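Local coordinates for beta sliding clamp (Caulobacter crescentus, PDB 5WCE), which forms a ring-shaped head-to-tail homodimer around DNA and probably tethers DNA polymerases and other proteins to it for processive synthesis, at residues 56-61 against 243-248. Residues are numbered along the deposited sequence; the frame is centred on the assembly and turned at random. Where two conformers were deposited one is given.
Sequences LDMEII and AALTSK
Glu59 and Thr246 form a hydrogen-bonded antiparallel pair. Glu59 N gives its hydrogen to Thr246 O at 2.8 Å, and Thr246 N returns one to Glu59 O. Ile61 and Ala244 pair in the same way. The last bond of the row runs from Lys248 N to Asp57 O at 2.8 Å, with a C=O...N angle of 171°.

Strand 58-65 of the N-terminal domain thus pairs with strand 243-248 of the central domain, and one continuous sheet spans both. Sliding-clamp rings are built this way, with neighbouring domains sharing antiparallel sheets.

Met58, Ile60, Leu245 and Ser247 project from one face, which helix 210-220 covers. There Met58 CB packs on Leu245 CD2. Ser247 OG donates to Lys248 O at 2.6 Å and is also hydrogen-bonded to Thr212 OG1 of that helix.

Glu59 and Thr246 lie on the other face. A water donates to Glu59 OE2 at 2.7 Å and to Glu59 O at 3.1 Å. It accepts from Thr246 OG1 at 2.7 Å.

The Lys248 side chain reaches across to the loop before strand 58-65. Its CG is anti to the carbonyl carbon (chi1 -65°), and the chain beyond is extended. CB and CG both pass Asp57 O. CD lies near Leu56 O and Asp57 OD1. CE comes to 3.4 Å from Leu56 O; NZ lies near the same oxygen without a hydrogen bond to it. NZ stops 4.4 Å from Asp57 OD1, too far for a salt bridge, and the two side chains cross at about a right angle.

Across this strand pair the direct hydrogen bonds are all backbone to backbone, with apolar packing on the helix side and a water bridge on the other; the Asp57-Lys248 charges probably add only a weak attraction at the exposed end.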
ATOM      1  N   LEU A  56      -2.509 -17.160  21.112  1.00 24.45           N
ATOM      2  CA  LEU A  56      -2.536 -17.303  22.579  1.00 26.44           C
ATOM      3  C   LEU A  56      -3.445 -16.299  23.299  1.00 26.73           C
ATOM      4  O   LEU A  56      -4.037 -16.675  24.311  1.00 27.12           O
ATOM      5  CB  LEU A  56      -1.160 -17.366  23.262  1.00 28.30           C
ATOM      6  CG  LEU A  56      -0.156 -18.439  22.763  1.00 29.01           C
ATOM      7  CD1 LEU A  56       1.196 -18.238  23.393  1.00 30.53           C
ATOM      8  CD2 LEU A  56      -0.706 -19.825  23.032  1.00 30.03           C
ATOM      9  N   ASP A  57      -3.574 -15.078  22.810  1.00 26.08           N
ATOM     10  CA  ASP A  57      -4.544 -14.124  23.376  1.00 27.23           C
ATOM     11  C   ASP A  57      -5.951 -14.385  22.897  1.00 24.96           C
ATOM     12  O   ASP A  57      -6.925 -14.247  23.654  1.00 24.31           O
ATOM     13  CB  ASP A  57      -4.142 -12.685  23.049  1.00 29.27           C
ATOM     14  CG  ASP A  57      -2.848 -12.285  23.743  1.00 31.98           C
ATOM     15  OD1 ASP A  57      -2.623 -12.658  24.920  1.00 34.53           O
ATOM     16  OD2 ASP A  57      -2.029 -11.633  23.098  1.00 33.61           O
ATOM     17  N   MET A  58      -6.073 -14.777  21.635  1.00 23.50           N
ATOM     18  CA  MET A  58      -7.349 -15.049  21.041  1.00 22.57           C
ATOM     19  C   MET A  58      -7.300 -16.244  20.096  1.00 22.94           C
ATOM     20  O   MET A  58      -6.204 -16.636  19.630  1.00 21.90           O
ATOM     21  CB  MET A  58      -7.855 -13.846  20.310  1.00 23.55           C
ATOM     22  CG  MET A  58      -7.153 -13.579  18.978  1.00 24.43           C
ATOM     23  SD  MET A  58      -7.457 -11.927  18.300  1.00 27.10           S
ATOM     24  CE  MET A  58      -6.304 -11.143  19.413  1.00 26.29           C
ATOM     25  N   GLU A  59      -8.483 -16.811  19.888  1.00 21.73           N
ATOM     26  CA  GLU A  59      -8.641 -17.994  19.045  1.00 22.11           C
ATOM     27  C   GLU A  59      -9.754 -17.719  18.074  1.00 20.88           C
ATOM     28  O   GLU A  59     -10.847 -17.281  18.496  1.00 21.13           O
ATOM     29  CB  GLU A  59      -9.005 -19.211  19.891  1.00 22.84           C
ATOM     30  CG  GLU A  59      -9.263 -20.495  19.095  1.00 23.77           C
ATOM     31  CD  GLU A  59      -9.932 -21.535  19.961  1.00 24.52           C
ATOM     32  OE1 GLU A  59      -9.237 -22.445  20.358  1.00 24.63           O
ATOM     33  OE2 GLU A  59     -11.118 -21.344  20.308  1.00 25.19           O
ATOM     34  N   ILE A  60      -9.532 -18.004  16.802  1.00 19.09           N
ATOM     35  CA  ILE A  60     -10.615 -17.966  15.838  1.00 18.86           C
ATOM     36  C   ILE A  60     -10.897 -19.399  15.431  1.00 19.09           C
ATOM     37  O   ILE A  60      -9.924 -20.147  15.152  1.00 18.07           O
ATOM     38  CB  ILE A  60     -10.278 -17.148  14.580  1.00 19.42           C
ATOM     39  CG1 ILE A  60      -9.783 -15.729  14.931  1.00 20.67           C
ATOM     40  CG2 ILE A  60     -11.480 -17.071  13.692  1.00 20.00           C
ATOM     41  CD1 ILE A  60      -9.401 -14.848  13.731  1.00 20.13           C
ATOM     42  N   ILE A  61     -12.178 -19.753  15.395  1.00 19.34           N
ATOM     43  CA  ILE A  61     -12.634 -21.088  14.929  0.60 20.75           C
ATOM     44  C   ILE A  61     -13.602 -20.878  13.781  1.00 20.83           C
ATOM     45  O   ILE A  61     -14.303 -19.825  13.705  1.00 21.43           O
ATOM     46  CB  ILE A  61     -13.262 -21.931  16.072  0.60 21.95           C
ATOM     47  CG1 ILE A  61     -12.268 -22.096  17.242  0.60 22.58           C
ATOM     48  CG2 ILE A  61     -13.649 -23.345  15.629  0.60 22.74           C
ATOM     49  CD1 ILE A  61     -12.745 -23.002  18.365  0.60 23.78           C
ATOM     50  N   ALA A 243     -18.334 -19.094  12.316  1.00 25.43           N
ATOM     51  CA  ALA A 243     -17.097 -18.624  12.843  1.00 24.05           C
ATOM     52  C   ALA A 243     -17.298 -18.091  14.280  1.00 24.54           C
ATOM     53  O   ALA A 243     -18.420 -17.628  14.646  1.00 24.80           O
ATOM     54  CB  ALA A 243     -16.531 -17.575  11.935  1.00 24.32           C
ATOM     55  N   ALA A 244     -16.249 -18.173  15.108  1.00 23.09           N
ATOM     56  CA  ALA A 244     -16.296 -17.605  16.504  1.00 22.59           C
ATOM     57  C   ALA A 244     -14.923 -17.102  16.906  1.00 22.46           C
ATOM     58  O   ALA A 244     -13.873 -17.641  16.474  1.00 22.93           O
ATOM     59  CB  ALA A 244     -16.790 -18.646  17.482  1.00 23.05           C
ATOM     60  N   LEU A 245     -14.866 -16.033  17.670  1.00 22.24           N
ATOM     61  CA  LEU A 245     -13.606 -15.485  18.136  1.00 22.14           C
ATOM     62  C   LEU A 245     -13.693 -15.448  19.655  1.00 21.68           C
ATOM     63  O   LEU A 245     -14.604 -14.811  20.200  1.00 21.28           O
ATOM     64  CB  LEU A 245     -13.436 -14.097  17.539  1.00 22.86           C
ATOM     65  CG  LEU A 245     -12.171 -13.285  17.743  1.00 25.84           C
ATOM     66  CD1 LEU A 245     -12.474 -11.811  17.393  1.00 26.99           C
ATOM     67  CD2 LEU A 245     -11.635 -13.276  19.123  1.00 27.93           C
ATOM     68  N   THR A 246     -12.822 -16.184  20.335  1.00 20.97           N
ATOM     69  CA  THR A 246     -12.773 -16.179  21.802  1.00 20.97           C
ATOM     70  C   THR A 246     -11.464 -15.508  22.204  1.00 21.25           C
ATOM     71  O   THR A 246     -10.395 -15.840  21.653  1.00 20.78           O
ATOM     72  CB  THR A 246     -12.848 -17.606  22.365  1.00 21.53           C
ATOM     73  OG1 THR A 246     -13.945 -18.315  21.782  1.00 20.18           O
ATOM     74  CG2 THR A 246     -12.968 -17.574  23.851  1.00 22.10           C
ATOM     75  N   SER A 247     -11.514 -14.573  23.159  1.00 20.63           N
ATOM     76  CA  SER A 247     -10.314 -13.795  23.530  1.00 20.61           C
ATOM     77  C   SER A 247     -10.197 -13.578  25.014  1.00 21.91           C
ATOM     78  O   SER A 247     -11.220 -13.368  25.730  1.00 21.41           O
ATOM     79  CB  SER A 247     -10.322 -12.417  22.810  1.00 20.18           C
ATOM     80  OG  SER A 247      -9.239 -11.577  23.225  1.00 20.44           O
ATOM     81  N   LYS A 248      -8.949 -13.578  25.501  1.00 22.87           N
ATOM     82  CA  LYS A 248      -8.660 -12.981  26.819  1.00 24.45           C
ATOM     83  C   LYS A 248      -9.017 -11.486  26.790  1.00 23.67           C
ATOM     84  O   LYS A 248      -9.103 -10.866  25.723  1.00 21.00           O
ATOM     85  CB  LYS A 248      -7.187 -13.086  27.176  1.00 26.06           C
ATOM     86  CG  LYS A 248      -6.699 -14.517  27.369  1.00 27.86           C
ATOM     87  CD  LYS A 248      -5.194 -14.534  27.508  1.00 30.10           C
ATOM     88  CE  LYS A 248      -4.725 -15.980  27.592  1.00 32.85           C
ATOM     89  NZ  LYS A 248      -3.248 -16.056  27.682  1.00 35.01           N
TER
HETATM   90  O   HOH W   1     -12.817 -19.436  19.596  1.00 19.02           O